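Local atomic coordinates of quinone reductase (Klebsiella pneumoniae subsp. pneumoniae, PDB entry 4GI5), a protein that binds FAD and probably reduces quinones with electrons from NAD(P)H. Residues B[108-113]-B[141-146]; B[153-158]-B[260-265]; B[194-199]-B[247-252]. All coordinates share one frame; numbering follows the deposited sequence.

Contact 1 (B[108-113]-B[141-146])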
loop_
_atom_site.group_PDB
_atom_site.type_symbol
_atom_site.label_atom_id
_atom_site.label_comp_id
_atom_site.label_asym_id
_atom_site.label_seq_id
_atom_site.Cartn_x
_atom_site.Cartn_y
_atom_site.Cartn_z
ATOM N N GLU B 108 -8.289 -21.531 1.843
ATOM C CA GLU B 108 -9.180 -22.397 2.703
ATOM C C GLU B 108 -9.422 -21.772 4.070
ATOM O O GLU B 108 -10.534 -21.837 4.567
ATOM C CB GLU B 108 -8.528 -23.833 2.796
ATOM C CG GLU B 108 -8.771 -24.523 1.466
ATOM C CD GLU B 108 -8.101 -25.893 1.284
ATOM O OE1 GLU B 108 -7.210 -26.243 2.094
ATOM O OE2 GLU B 108 -8.435 -26.593 0.273
ATOM N N LYS B 109 -8.401 -21.090 4.657
ATOM C CA LYS B 109 -8.591 -20.390 5.933
ATOM C C LYS B 109 -9.640 -19.308 5.823
ATOM O O LYS B 109 -10.495 -19.123 6.697
ATOM C CB LYS B 109 -7.305 -19.824 6.486
ATOM C CG LYS B 109 -6.306 -20.852 6.974
ATOM C CD LYS B 109 -4.967 -20.138 7.227
ATOM C CE LYS B 109 -3.866 -21.108 7.479
ATOM N NZ LYS B 109 -2.603 -20.308 7.835
ATOM N N LEU B 110 -9.591 -18.533 4.725
ATOM C CA LEU B 110 -10.525 -17.478 4.539
ATOM C C LEU B 110 -11.947 -18.040 4.386
ATOM O O LEU B 110 -12.879 -17.447 4.874
ATOM C CB LEU B 110 -10.146 -16.708 3.247
ATOM C CG LEU B 110 -8.939 -15.811 3.435
ATOM C CD1 LEU B 110 -8.403 -15.420 2.068
ATOM C CD2 LEU B 110 -9.308 -14.555 4.173
ATOM N N LEU B 111 -12.092 -19.089 3.605
ATOM C CA LEU B 111 -13.438 -19.722 3.472
ATOM C C LEU B 111 -13.981 -20.260 4.796
ATOM O O LEU B 111 -15.179 -20.119 5.090
ATOM C CB LEU B 111 -13.410 -20.799 2.400
ATOM C CG LEU B 111 -13.138 -20.336 0.944
ATOM C CD1 LEU B 111 -13.027 -21.502 0.002
ATOM C CD2 LEU B 111 -14.166 -19.342 0.484
ATOM N N TRP B 112 -13.092 -20.768 5.647
ATOM C CA TRP B 112 -13.464 -21.243 6.984
ATOM C C TRP B 112 -13.925 -20.172 7.901
ATOM O O TRP B 112 -14.851 -20.326 8.713
ATOM C CB TRP B 112 -12.217 -21.993 7.524
ATOM C CG TRP B 112 -12.256 -22.328 9.001
ATOM C CD1 TRP B 112 -12.768 -23.507 9.591
ATOM C CD2 TRP B 112 -11.759 -21.527 10.074
ATOM N NE1 TRP B 112 -12.621 -23.445 10.951
ATOM C CE2 TRP B 112 -12.019 -22.257 11.303
ATOM C CE3 TRP B 112 -11.083 -20.318 10.139
ATOM C CZ2 TRP B 112 -11.689 -21.752 12.552
ATOM C CZ3 TRP B 112 -10.801 -19.777 11.401
ATOM C CH2 TRP B 112 -11.045 -20.521 12.605
ATOM N N ALA B 113 -13.232 -19.000 7.874
ATOM C CA ALA B 113 -13.499 -17.921 8.788
ATOM C C ALA B 113 -14.794 -17.181 8.603
ATOM O O ALA B 113 -15.247 -16.954 7.484
ATOM C CB ALA B 113 -12.318 -16.886 8.754
ATOM N N TRP B 141 -7.649 -14.612 -9.220
ATOM C CA TRP B 141 -8.654 -14.425 -10.238
ATOM C C TRP B 141 -9.657 -15.561 -10.186
ATOM O O TRP B 141 -9.226 -16.709 -10.354
ATOM C CB TRP B 141 -8.053 -14.290 -11.602
ATOM C CG TRP B 141 -9.112 -14.019 -12.686
ATOM C CD1 TRP B 141 -10.316 -14.768 -12.951
ATOM C CD2 TRP B 141 -9.108 -12.994 -13.654
ATOM N NE1 TRP B 141 -11.006 -14.212 -13.976
ATOM C CE2 TRP B 141 -10.280 -13.163 -14.463
ATOM C CE3 TRP B 141 -8.241 -11.993 -13.934
ATOM C CZ2 TRP B 141 -10.589 -12.330 -15.506
ATOM C CZ3 TRP B 141 -8.536 -11.141 -14.973
ATOM C CH2 TRP B 141 -9.709 -11.311 -15.753
ATOM N N GLY B 142 -10.890 -15.311 -9.850
ATOM C CA GLY B 142 -11.896 -16.363 -9.603
ATOM C C GLY B 142 -12.200 -16.457 -8.141
ATOM O O GLY B 142 -13.166 -17.147 -7.773
ATOM N N PHE B 143 -11.373 -15.802 -7.256
ATOM C CA PHE B 143 -11.488 -15.932 -5.808
ATOM C C PHE B 143 -11.843 -14.533 -5.247
ATOM O O PHE B 143 -12.943 -14.269 -4.785
ATOM C CB PHE B 143 -10.200 -16.476 -5.206
ATOM C CG PHE B 143 -10.285 -16.732 -3.726
ATOM C CD1 PHE B 143 -11.117 -17.732 -3.235
ATOM C CD2 PHE B 143 -9.528 -16.015 -2.830
ATOM C CE1 PHE B 143 -11.177 -18.000 -1.913
ATOM C CE2 PHE B 143 -9.544 -16.334 -1.492
ATOM C CZ PHE B 143 -10.425 -17.304 -1.034
ATOM N N ALA B 144 -10.911 -13.592 -5.363
ATOM C CA ALA B 144 -11.137 -12.211 -4.916
ATOM C C ALA B 144 -11.489 -11.177 -5.950
ATOM O O ALA B 144 -12.002 -10.077 -5.634
ATOM C CB ALA B 144 -9.903 -11.726 -4.141
ATOM N N TYR B 145 -11.143 -11.433 -7.188
ATOM C CA TYR B 145 -11.502 -10.617 -8.320
ATOM C C TYR B 145 -11.747 -11.452 -9.544
ATOM O O TYR B 145 -11.504 -12.652 -9.536
ATOM C CB TYR B 145 -10.480 -9.523 -8.568
ATOM C CG TYR B 145 -9.191 -9.986 -9.258
ATOM C CD1 TYR B 145 -8.300 -10.787 -8.643
ATOM C CD2 TYR B 145 -8.891 -9.490 -10.503
ATOM C CE1 TYR B 145 -7.134 -11.226 -9.266
ATOM C CE2 TYR B 145 -7.737 -9.879 -11.151
ATOM C CZ TYR B 145 -6.872 -10.772 -10.523
ATOM O OH TYR B 145 -5.707 -11.129 -11.210
ATOM N N GLY B 146 -12.250 -10.798 -10.590
ATOM C CA GLY B 146 -12.535 -11.560 -11.807
ATOM C C GLY B 146 -13.816 -12.396 -11.746
ATOM O O GLY B 146 -14.034 -13.239 -12.631
#
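F143 reaches out of its loop and sets the far end of its ring between two leucines of helix 101-112. CD1 of L110 meets the ring at its edge, close to the ring plane, 3.8 Å from F143 CE2. At CE1, across the ring from CE2, L111 comes in obliquely, its CD2 4.1 Å from F143 CE1, and the L111 and F143 side chains run antiparallel past one another. No hydrogen bond crosses between the segments; the contact is apolar, small and one ring wide, with L110 and F143 buried and L111 at the exposed margin. The backbones stay well apart, the nearest CA atoms, those of L111 and F143, being 10.2 Å from each other, and the phenyl group spans the gap because its CG stands anti to the backbone N (chi1 -176°). In the flavodoxin-like fold, helix 101-112 packs against the central parallel sheet, L110 also touching L26 of strand 24-29, while the loop 141-146 follows helix 129-138. The ring therefore joins a sheet-covering helix to a loop that reaches the cofactor: Y145, two residues on, touches FAD, although the F143 side chain is about 11 Å from a bound FAD. In the next shell, F164 meets the F143 ring edge-to-face and T163 OG1 hydrogen-bonds to F143 O. The bond from G142 N to Y145 O (2.7 Å) ties together the two ends of the loop segment 142-145, and G142 adopts a positive phi of 108°, a conformation suited to glycine. A144 packs on W124 of the second subunit.

Contact 2 (B[153-158]-B[260-265])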
loop_
_atom_site.group_PDB
_atom_site.type_symbol
_atom_site.label_atom_id
_atom_site.label_comp_id
_atom_site.label_asym_id
_atom_site.label_seq_id
_atom_site.Cartn_x
_atom_site.Cartn_y
_atom_site.Cartn_z
ATOM N N ARG B 153 -26.204 -3.516 -15.870
ATOM C CA ARG B 153 -26.291 -2.989 -14.521
ATOM C C ARG B 153 -25.507 -3.823 -13.536
ATOM O O ARG B 153 -25.859 -3.857 -12.325
ATOM C CB ARG B 153 -27.788 -2.725 -14.087
ATOM C CG ARG B 153 -28.294 -1.562 -14.925
ATOM C CD ARG B 153 -29.665 -0.986 -14.507
ATOM N NE ARG B 153 -30.607 -2.021 -14.159
ATOM C CZ ARG B 153 -31.849 -1.736 -13.703
ATOM N NH1 ARG B 153 -32.224 -0.488 -13.706
ATOM N NH2 ARG B 153 -32.693 -2.700 -13.384
ATOM N N HIS B 154 -24.454 -4.523 -14.011
ATOM C CA HIS B 154 -23.656 -5.254 -13.066
ATOM C C HIS B 154 -22.226 -5.290 -13.606
ATOM O O HIS B 154 -22.056 -5.543 -14.792
ATOM C CB HIS B 154 -24.170 -6.701 -12.950
ATOM C CG HIS B 154 -23.654 -7.479 -11.787
ATOM N ND1 HIS B 154 -24.329 -7.531 -10.591
ATOM C CD2 HIS B 154 -22.626 -8.337 -11.663
ATOM C CE1 HIS B 154 -23.670 -8.293 -9.742
ATOM N NE2 HIS B 154 -22.641 -8.805 -10.383
ATOM N N TRP B 155 -21.247 -5.014 -12.779
ATOM C CA TRP B 155 -19.870 -4.939 -13.370
ATOM C C TRP B 155 -18.853 -5.733 -12.499
ATOM O O TRP B 155 -17.978 -5.139 -11.780
ATOM C CB TRP B 155 -19.456 -3.509 -13.574
ATOM C CG TRP B 155 -18.444 -3.303 -14.659
ATOM C CD1 TRP B 155 -17.055 -3.121 -14.502
ATOM C CD2 TRP B 155 -18.691 -3.364 -16.040
ATOM N NE1 TRP B 155 -16.486 -3.022 -15.731
ATOM C CE2 TRP B 155 -17.444 -3.198 -16.695
ATOM C CE3 TRP B 155 -19.833 -3.622 -16.832
ATOM C CZ2 TRP B 155 -17.324 -3.259 -18.094
ATOM C CZ3 TRP B 155 -19.708 -3.615 -18.230
ATOM C CH2 TRP B 155 -18.429 -3.415 -18.835
ATOM N N GLY B 156 -18.965 -7.035 -12.533
ATOM C CA GLY B 156 -18.272 -7.921 -11.622
ATOM C C GLY B 156 -18.951 -8.012 -10.279
ATOM O O GLY B 156 -19.579 -7.091 -9.819
ATOM N N ASP B 157 -18.710 -9.148 -9.602
ATOM C CA ASP B 157 -19.210 -9.349 -8.265
ATOM C C ASP B 157 -18.205 -8.754 -7.263
ATOM O O ASP B 157 -17.266 -9.471 -6.917
ATOM C CB ASP B 157 -19.368 -10.814 -7.926
ATOM C CG ASP B 157 -20.454 -11.554 -8.765
ATOM O OD1 ASP B 157 -21.101 -10.921 -9.604
ATOM O OD2 ASP B 157 -20.522 -12.787 -8.597
ATOM N N ARG B 158 -18.294 -7.480 -6.974
ATOM C CA ARG B 158 -17.369 -6.833 -6.054
ATOM C C ARG B 158 -18.035 -5.646 -5.437
ATOM O O ARG B 158 -19.143 -5.253 -5.785
ATOM C CB ARG B 158 -16.174 -6.403 -6.895
ATOM C CG ARG B 158 -16.440 -5.268 -7.857
ATOM C CD ARG B 158 -15.178 -4.820 -8.558
ATOM N NE ARG B 158 -15.352 -3.657 -9.405
ATOM C CZ ARG B 158 -14.432 -3.137 -10.186
ATOM N NH1 ARG B 158 -13.202 -3.680 -10.276
ATOM N NH2 ARG B 158 -14.693 -1.996 -10.805
ATOM N N PRO B 260 -21.369 1.401 -17.180
ATOM C CA PRO B 260 -20.007 0.978 -16.646
ATOM C C PRO B 260 -19.041 2.070 -16.290
ATOM O O PRO B 260 -17.861 1.702 -16.001
ATOM C CB PRO B 260 -19.421 0.159 -17.812
ATOM C CG PRO B 260 -19.983 0.950 -19.002
ATOM C CD PRO B 260 -21.343 1.461 -18.653
ATOM N N SER B 261 -19.476 3.312 -16.210
ATOM C CA SER B 261 -18.553 4.413 -15.819
ATOM C C SER B 261 -18.155 4.234 -14.330
ATOM O O SER B 261 -17.107 4.696 -13.942
ATOM C CB SER B 261 -19.121 5.778 -16.065
ATOM O OG SER B 261 -20.224 6.023 -15.248
ATOM N N LEU B 262 -19.005 3.541 -13.534
ATOM C CA LEU B 262 -18.844 3.327 -12.077
ATOM C C LEU B 262 -18.612 4.623 -11.350
ATOM O O LEU B 262 -17.792 4.728 -10.439
ATOM C CB LEU B 262 -17.708 2.320 -11.824
ATOM C CG LEU B 262 -17.760 1.011 -12.574
ATOM C CD1 LEU B 262 -16.642 0.067 -12.158
ATOM C CD2 LEU B 262 -19.131 0.363 -12.481
ATOM N N THR B 263 -19.391 5.642 -11.701
ATOM C CA THR B 263 -19.383 6.908 -11.022
ATOM C C THR B 263 -20.658 7.071 -10.204
ATOM O O THR B 263 -21.722 6.575 -10.635
ATOM C CB THR B 263 -19.220 8.144 -11.982
ATOM O OG1 THR B 263 -20.243 8.083 -12.979
ATOM C CG2 THR B 263 -17.871 8.032 -12.716
ATOM N N LEU B 264 -20.542 7.696 -9.040
ATOM C CA LEU B 264 -21.642 7.789 -8.107
ATOM C C LEU B 264 -22.800 8.623 -8.803
ATOM O O LEU B 264 -22.546 9.667 -9.396
ATOM C CB LEU B 264 -21.251 8.474 -6.870
ATOM C CG LEU B 264 -22.296 8.488 -5.776
ATOM C CD1 LEU B 264 -22.562 7.127 -5.226
ATOM C CD2 LEU B 264 -21.894 9.408 -4.665
ATOM N N ARG B 265 -23.976 8.056 -8.817
ATOM C CA ARG B 265 -25.066 8.822 -9.548
ATOM C C ARG B 265 -25.241 10.229 -9.012
ATOM O O ARG B 265 -25.130 10.490 -7.793
ATOM C CB ARG B 265 -26.365 7.982 -9.590
ATOM C CG ARG B 265 -27.093 7.745 -8.322
ATOM C CD ARG B 265 -28.323 6.922 -8.717
ATOM N NE ARG B 265 -28.991 6.571 -7.511
ATOM C CZ ARG B 265 -29.817 7.356 -6.816
ATOM N NH1 ARG B 265 -30.126 8.603 -7.220
ATOM N NH2 ARG B 265 -30.357 6.881 -5.699
#
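A proline methylene lies almost squarely over an indole: P260 CB stands 3.7 Å from the centroid of the six-membered ring of W155, only 6° off the ring normal, a CH-pi contact. P260 follows a cis peptide bond. L262 comes to the same indole obliquely, its CD1 4.0 Å from W155 CD1, the two side chains crossing at about a right angle. Its CD2 lies 4.0 Å from W155 CB, so both methyls of L262 touch the tryptophan. W155 carries CG anti to its own N (chi1 -154°), which turns the indole toward the proline. R158 and L262 point at each other from opposite sides, the guanidinium edge meeting the CD1 methyl in plane. The polar atoms of R158 are used elsewhere: NE bonds to Q252 OE1 and NH1 to Y205 OH. Each segment includes one weakly bonded strand of a small antiparallel pair, 150-151 with 154-155 and 257-258 with 263-264, both separate from the five-stranded parallel sheet of the flavodoxin-like fold; P260 and L262 lie in the connection between 257-258 and 263-264. Within the first segment H154 NE2 bonds to D157 OD1 at 2.7 Å, the carboxylate oxygen sitting near the imidazole plane, D157 being the centre of an inverse gamma turn. The second subunit covers the far segment: its H181 NE2 bonds to P260 O, and its W178 packs on P260.

Contact 3 (B[194-199]-B[247-252])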
loop_
_atom_site.group_PDB
_atom_site.type_symbol
_atom_site.label_atom_id
_atom_site.label_comp_id
_atom_site.label_asym_id
_atom_site.label_seq_id
_atom_site.Cartn_x
_atom_site.Cartn_y
_atom_site.Cartn_z
ATOM N N ILE B 194 -6.055 7.409 4.270
ATOM C CA ILE B 194 -4.874 6.607 4.027
ATOM C C ILE B 194 -5.155 5.089 4.020
ATOM O O ILE B 194 -4.616 4.378 3.198
ATOM C CB ILE B 194 -3.840 6.839 5.205
ATOM C CG1 ILE B 194 -3.410 8.273 5.149
ATOM C CG2 ILE B 194 -2.677 5.786 5.215
ATOM C CD1 ILE B 194 -2.731 8.721 3.892
ATOM N N LEU B 195 -6.096 4.642 4.838
ATOM C CA LEU B 195 -6.485 3.251 4.868
ATOM C C LEU B 195 -7.522 2.829 3.753
ATOM O O LEU B 195 -7.864 1.658 3.691
ATOM C CB LEU B 195 -7.100 2.868 6.188
ATOM C CG LEU B 195 -6.052 2.959 7.360
ATOM C CD1 LEU B 195 -6.769 2.700 8.684
ATOM C CD2 LEU B 195 -4.838 2.050 7.155
ATOM N N PHE B 196 -8.088 3.792 3.005
ATOM C CA PHE B 196 -9.091 3.471 2.024
ATOM C C PHE B 196 -8.670 2.428 0.987
ATOM O O PHE B 196 -9.482 1.510 0.655
ATOM C CB PHE B 196 -9.560 4.750 1.345
ATOM C CG PHE B 196 -10.666 4.610 0.339
ATOM C CD1 PHE B 196 -10.417 4.216 -0.961
ATOM C CD2 PHE B 196 -12.000 4.856 0.702
ATOM C CE1 PHE B 196 -11.429 4.151 -1.913
ATOM C CE2 PHE B 196 -13.010 4.767 -0.275
ATOM C CZ PHE B 196 -12.705 4.423 -1.558
ATOM N N PRO B 197 -7.449 2.477 0.445
ATOM C CA PRO B 197 -7.093 1.403 -0.531
ATOM C C PRO B 197 -7.179 0.021 0.089
ATOM O O PRO B 197 -7.493 -0.916 -0.579
ATOM C CB PRO B 197 -5.629 1.703 -0.916
ATOM C CG PRO B 197 -5.474 3.168 -0.628
ATOM C CD PRO B 197 -6.419 3.529 0.506
ATOM N N ILE B 198 -6.891 -0.089 1.385
ATOM C CA ILE B 198 -7.042 -1.362 2.080
ATOM C C ILE B 198 -8.530 -1.665 2.399
ATOM O O ILE B 198 -9.051 -2.690 2.062
ATOM C CB ILE B 198 -6.191 -1.426 3.358
ATOM C CG1 ILE B 198 -4.693 -1.222 3.039
ATOM C CG2 ILE B 198 -6.468 -2.735 4.065
ATOM C CD1 ILE B 198 -3.801 -0.869 4.247
ATOM N N GLN B 199 -9.138 -0.752 3.132
ATOM C CA GLN B 199 -10.468 -1.071 3.650
ATOM C C GLN B 199 -11.500 -1.137 2.527
ATOM O O GLN B 199 -12.339 -2.020 2.527
ATOM C CB GLN B 199 -10.908 -0.012 4.637
ATOM C CG GLN B 199 -10.083 -0.078 5.926
ATOM C CD GLN B 199 -10.563 0.725 7.098
ATOM O OE1 GLN B 199 -10.537 0.203 8.204
ATOM N NE2 GLN B 199 -10.970 1.978 6.905
ATOM N N ILE B 247 -18.501 -0.148 8.487
ATOM C CA ILE B 247 -18.378 1.083 7.707
ATOM C C ILE B 247 -19.418 0.985 6.565
ATOM O O ILE B 247 -19.463 -0.023 5.825
ATOM C CB ILE B 247 -16.946 1.179 7.094
ATOM C CG1 ILE B 247 -15.910 1.206 8.212
ATOM C CG2 ILE B 247 -16.783 2.374 6.181
ATOM C CD1 ILE B 247 -14.435 1.082 7.720
ATOM N N PRO B 248 -20.178 2.076 6.334
ATOM C CA PRO B 248 -21.365 1.945 5.433
ATOM C C PRO B 248 -20.931 2.277 3.938
ATOM O O PRO B 248 -21.388 3.231 3.287
ATOM C CB PRO B 248 -22.344 3.022 6.012
ATOM C CG PRO B 248 -21.454 4.099 6.468
ATOM C CD PRO B 248 -20.295 3.313 7.161
ATOM N N PHE B 249 -19.958 1.512 3.446
ATOM C CA PHE B 249 -19.531 1.672 2.102
ATOM C C PHE B 249 -20.714 1.330 1.146
ATOM O O PHE B 249 -21.485 0.373 1.394
ATOM C CB PHE B 249 -18.363 0.748 1.766
ATOM C CG PHE B 249 -17.061 1.125 2.443
ATOM C CD1 PHE B 249 -16.491 2.374 2.238
ATOM C CD2 PHE B 249 -16.332 0.163 3.054
ATOM C CE1 PHE B 249 -15.236 2.698 2.779
ATOM C CE2 PHE B 249 -15.057 0.493 3.586
ATOM C CZ PHE B 249 -14.536 1.696 3.422
ATOM N N ARG B 250 -20.756 2.007 0.014
ATOM C CA ARG B 250 -21.843 1.861 -0.957
ATOM C C ARG B 250 -21.602 0.645 -1.845
ATOM O O ARG B 250 -20.478 0.474 -2.418
ATOM C CB ARG B 250 -22.015 3.095 -1.795
ATOM C CG ARG B 250 -22.446 4.337 -1.069
ATOM C CD ARG B 250 -22.609 5.436 -2.055
ATOM N NE ARG B 250 -22.825 6.728 -1.444
ATOM C CZ ARG B 250 -24.013 7.142 -1.026
ATOM N NH1 ARG B 250 -25.077 6.344 -1.154
ATOM N NH2 ARG B 250 -24.104 8.344 -0.559
ATOM N N ARG B 251 -22.587 -0.202 -2.080
ATOM C CA ARG B 251 -22.435 -1.291 -3.016
ATOM C C ARG B 251 -22.344 -0.820 -4.462
ATOM O O ARG B 251 -22.993 0.143 -4.849
ATOM C CB ARG B 251 -23.528 -2.345 -2.854
ATOM C CG ARG B 251 -23.582 -2.930 -1.467
ATOM C CD ARG B 251 -23.700 -4.429 -1.463
ATOM N NE ARG B 251 -25.050 -4.876 -1.859
ATOM C CZ ARG B 251 -25.392 -6.156 -2.072
ATOM N NH1 ARG B 251 -26.680 -6.426 -2.433
ATOM N NH2 ARG B 251 -24.551 -7.174 -1.951
ATOM N N GLN B 252 -21.555 -1.515 -5.277
ATOM C CA GLN B 252 -21.365 -1.072 -6.633
ATOM C C GLN B 252 -22.609 -1.275 -7.556
ATOM O O GLN B 252 -22.925 -0.388 -8.314
ATOM C CB GLN B 252 -20.254 -1.861 -7.305
ATOM C CG GLN B 252 -19.944 -1.451 -8.738
ATOM C CD GLN B 252 -18.818 -2.284 -9.317
ATOM O OE1 GLN B 252 -17.593 -1.939 -9.230
ATOM N NE2 GLN B 252 -19.187 -3.383 -9.931
#
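The nearest CA atoms, those of Q199 and I247, are 9.1 Å apart, so helix 196-204 and the irregular segment 247-252 meet mainly through side chains, with no hydrogen bond between them. The I247 and Q199 side chains cross nearly perpendicular, I247 CD1 lying 3.7 Å from Q199 NE2 and 3.9 Å from Q199 CD. The glutamine chain runs extended beyond CG, which takes its amide out to that methyl. F249 packs against the helix backbone: its CE2 lies 3.9 Å from Q199 O, which meets the ring obliquely, and its CZ 4.2 Å from Q199 CB. On one face of the same ring sits I247 CG2, 3.5 Å above the plane and over the ring centre, so the isoleucine touches the glutamine with one branch and lies on the phenylalanine with the other. P248, centre of an inverse gamma turn, folds the chain between them. F196 joins at a looser distance, its CE2 4.3 Å from F249 CE1. Around them H200 stacks on F196 and meets F249 edge-to-face, and F204 meets F249 with planes at about 40°. Q199 also touches L171 and P213 of the parallel sheet. In this flavodoxin-like fold, helix 196-204 thus touches both the central parallel sheet and the irregular segment 247-252.

How the contacts relate
Contact 1 is a buried apolar meeting of helix 101-112 with the loop 141-146, and contact 3 lies nearer the centre of the chain, partly buried, where helix 196-204 receives the segment 247-252. Contact 2 is the most peripheral, about 21 Å from that centre, and adds a CH-pi contact and an arginine rim to its hydrophobic packing. Contacts 2 and 3 are joined directly: Q252 of 247-252 also bonds through NE2 to W155 O, at 2.8 Å. Contact 1 touches neither. All three have neighbours on the second subunit, and contact 2 is hydrogen-bonded to it.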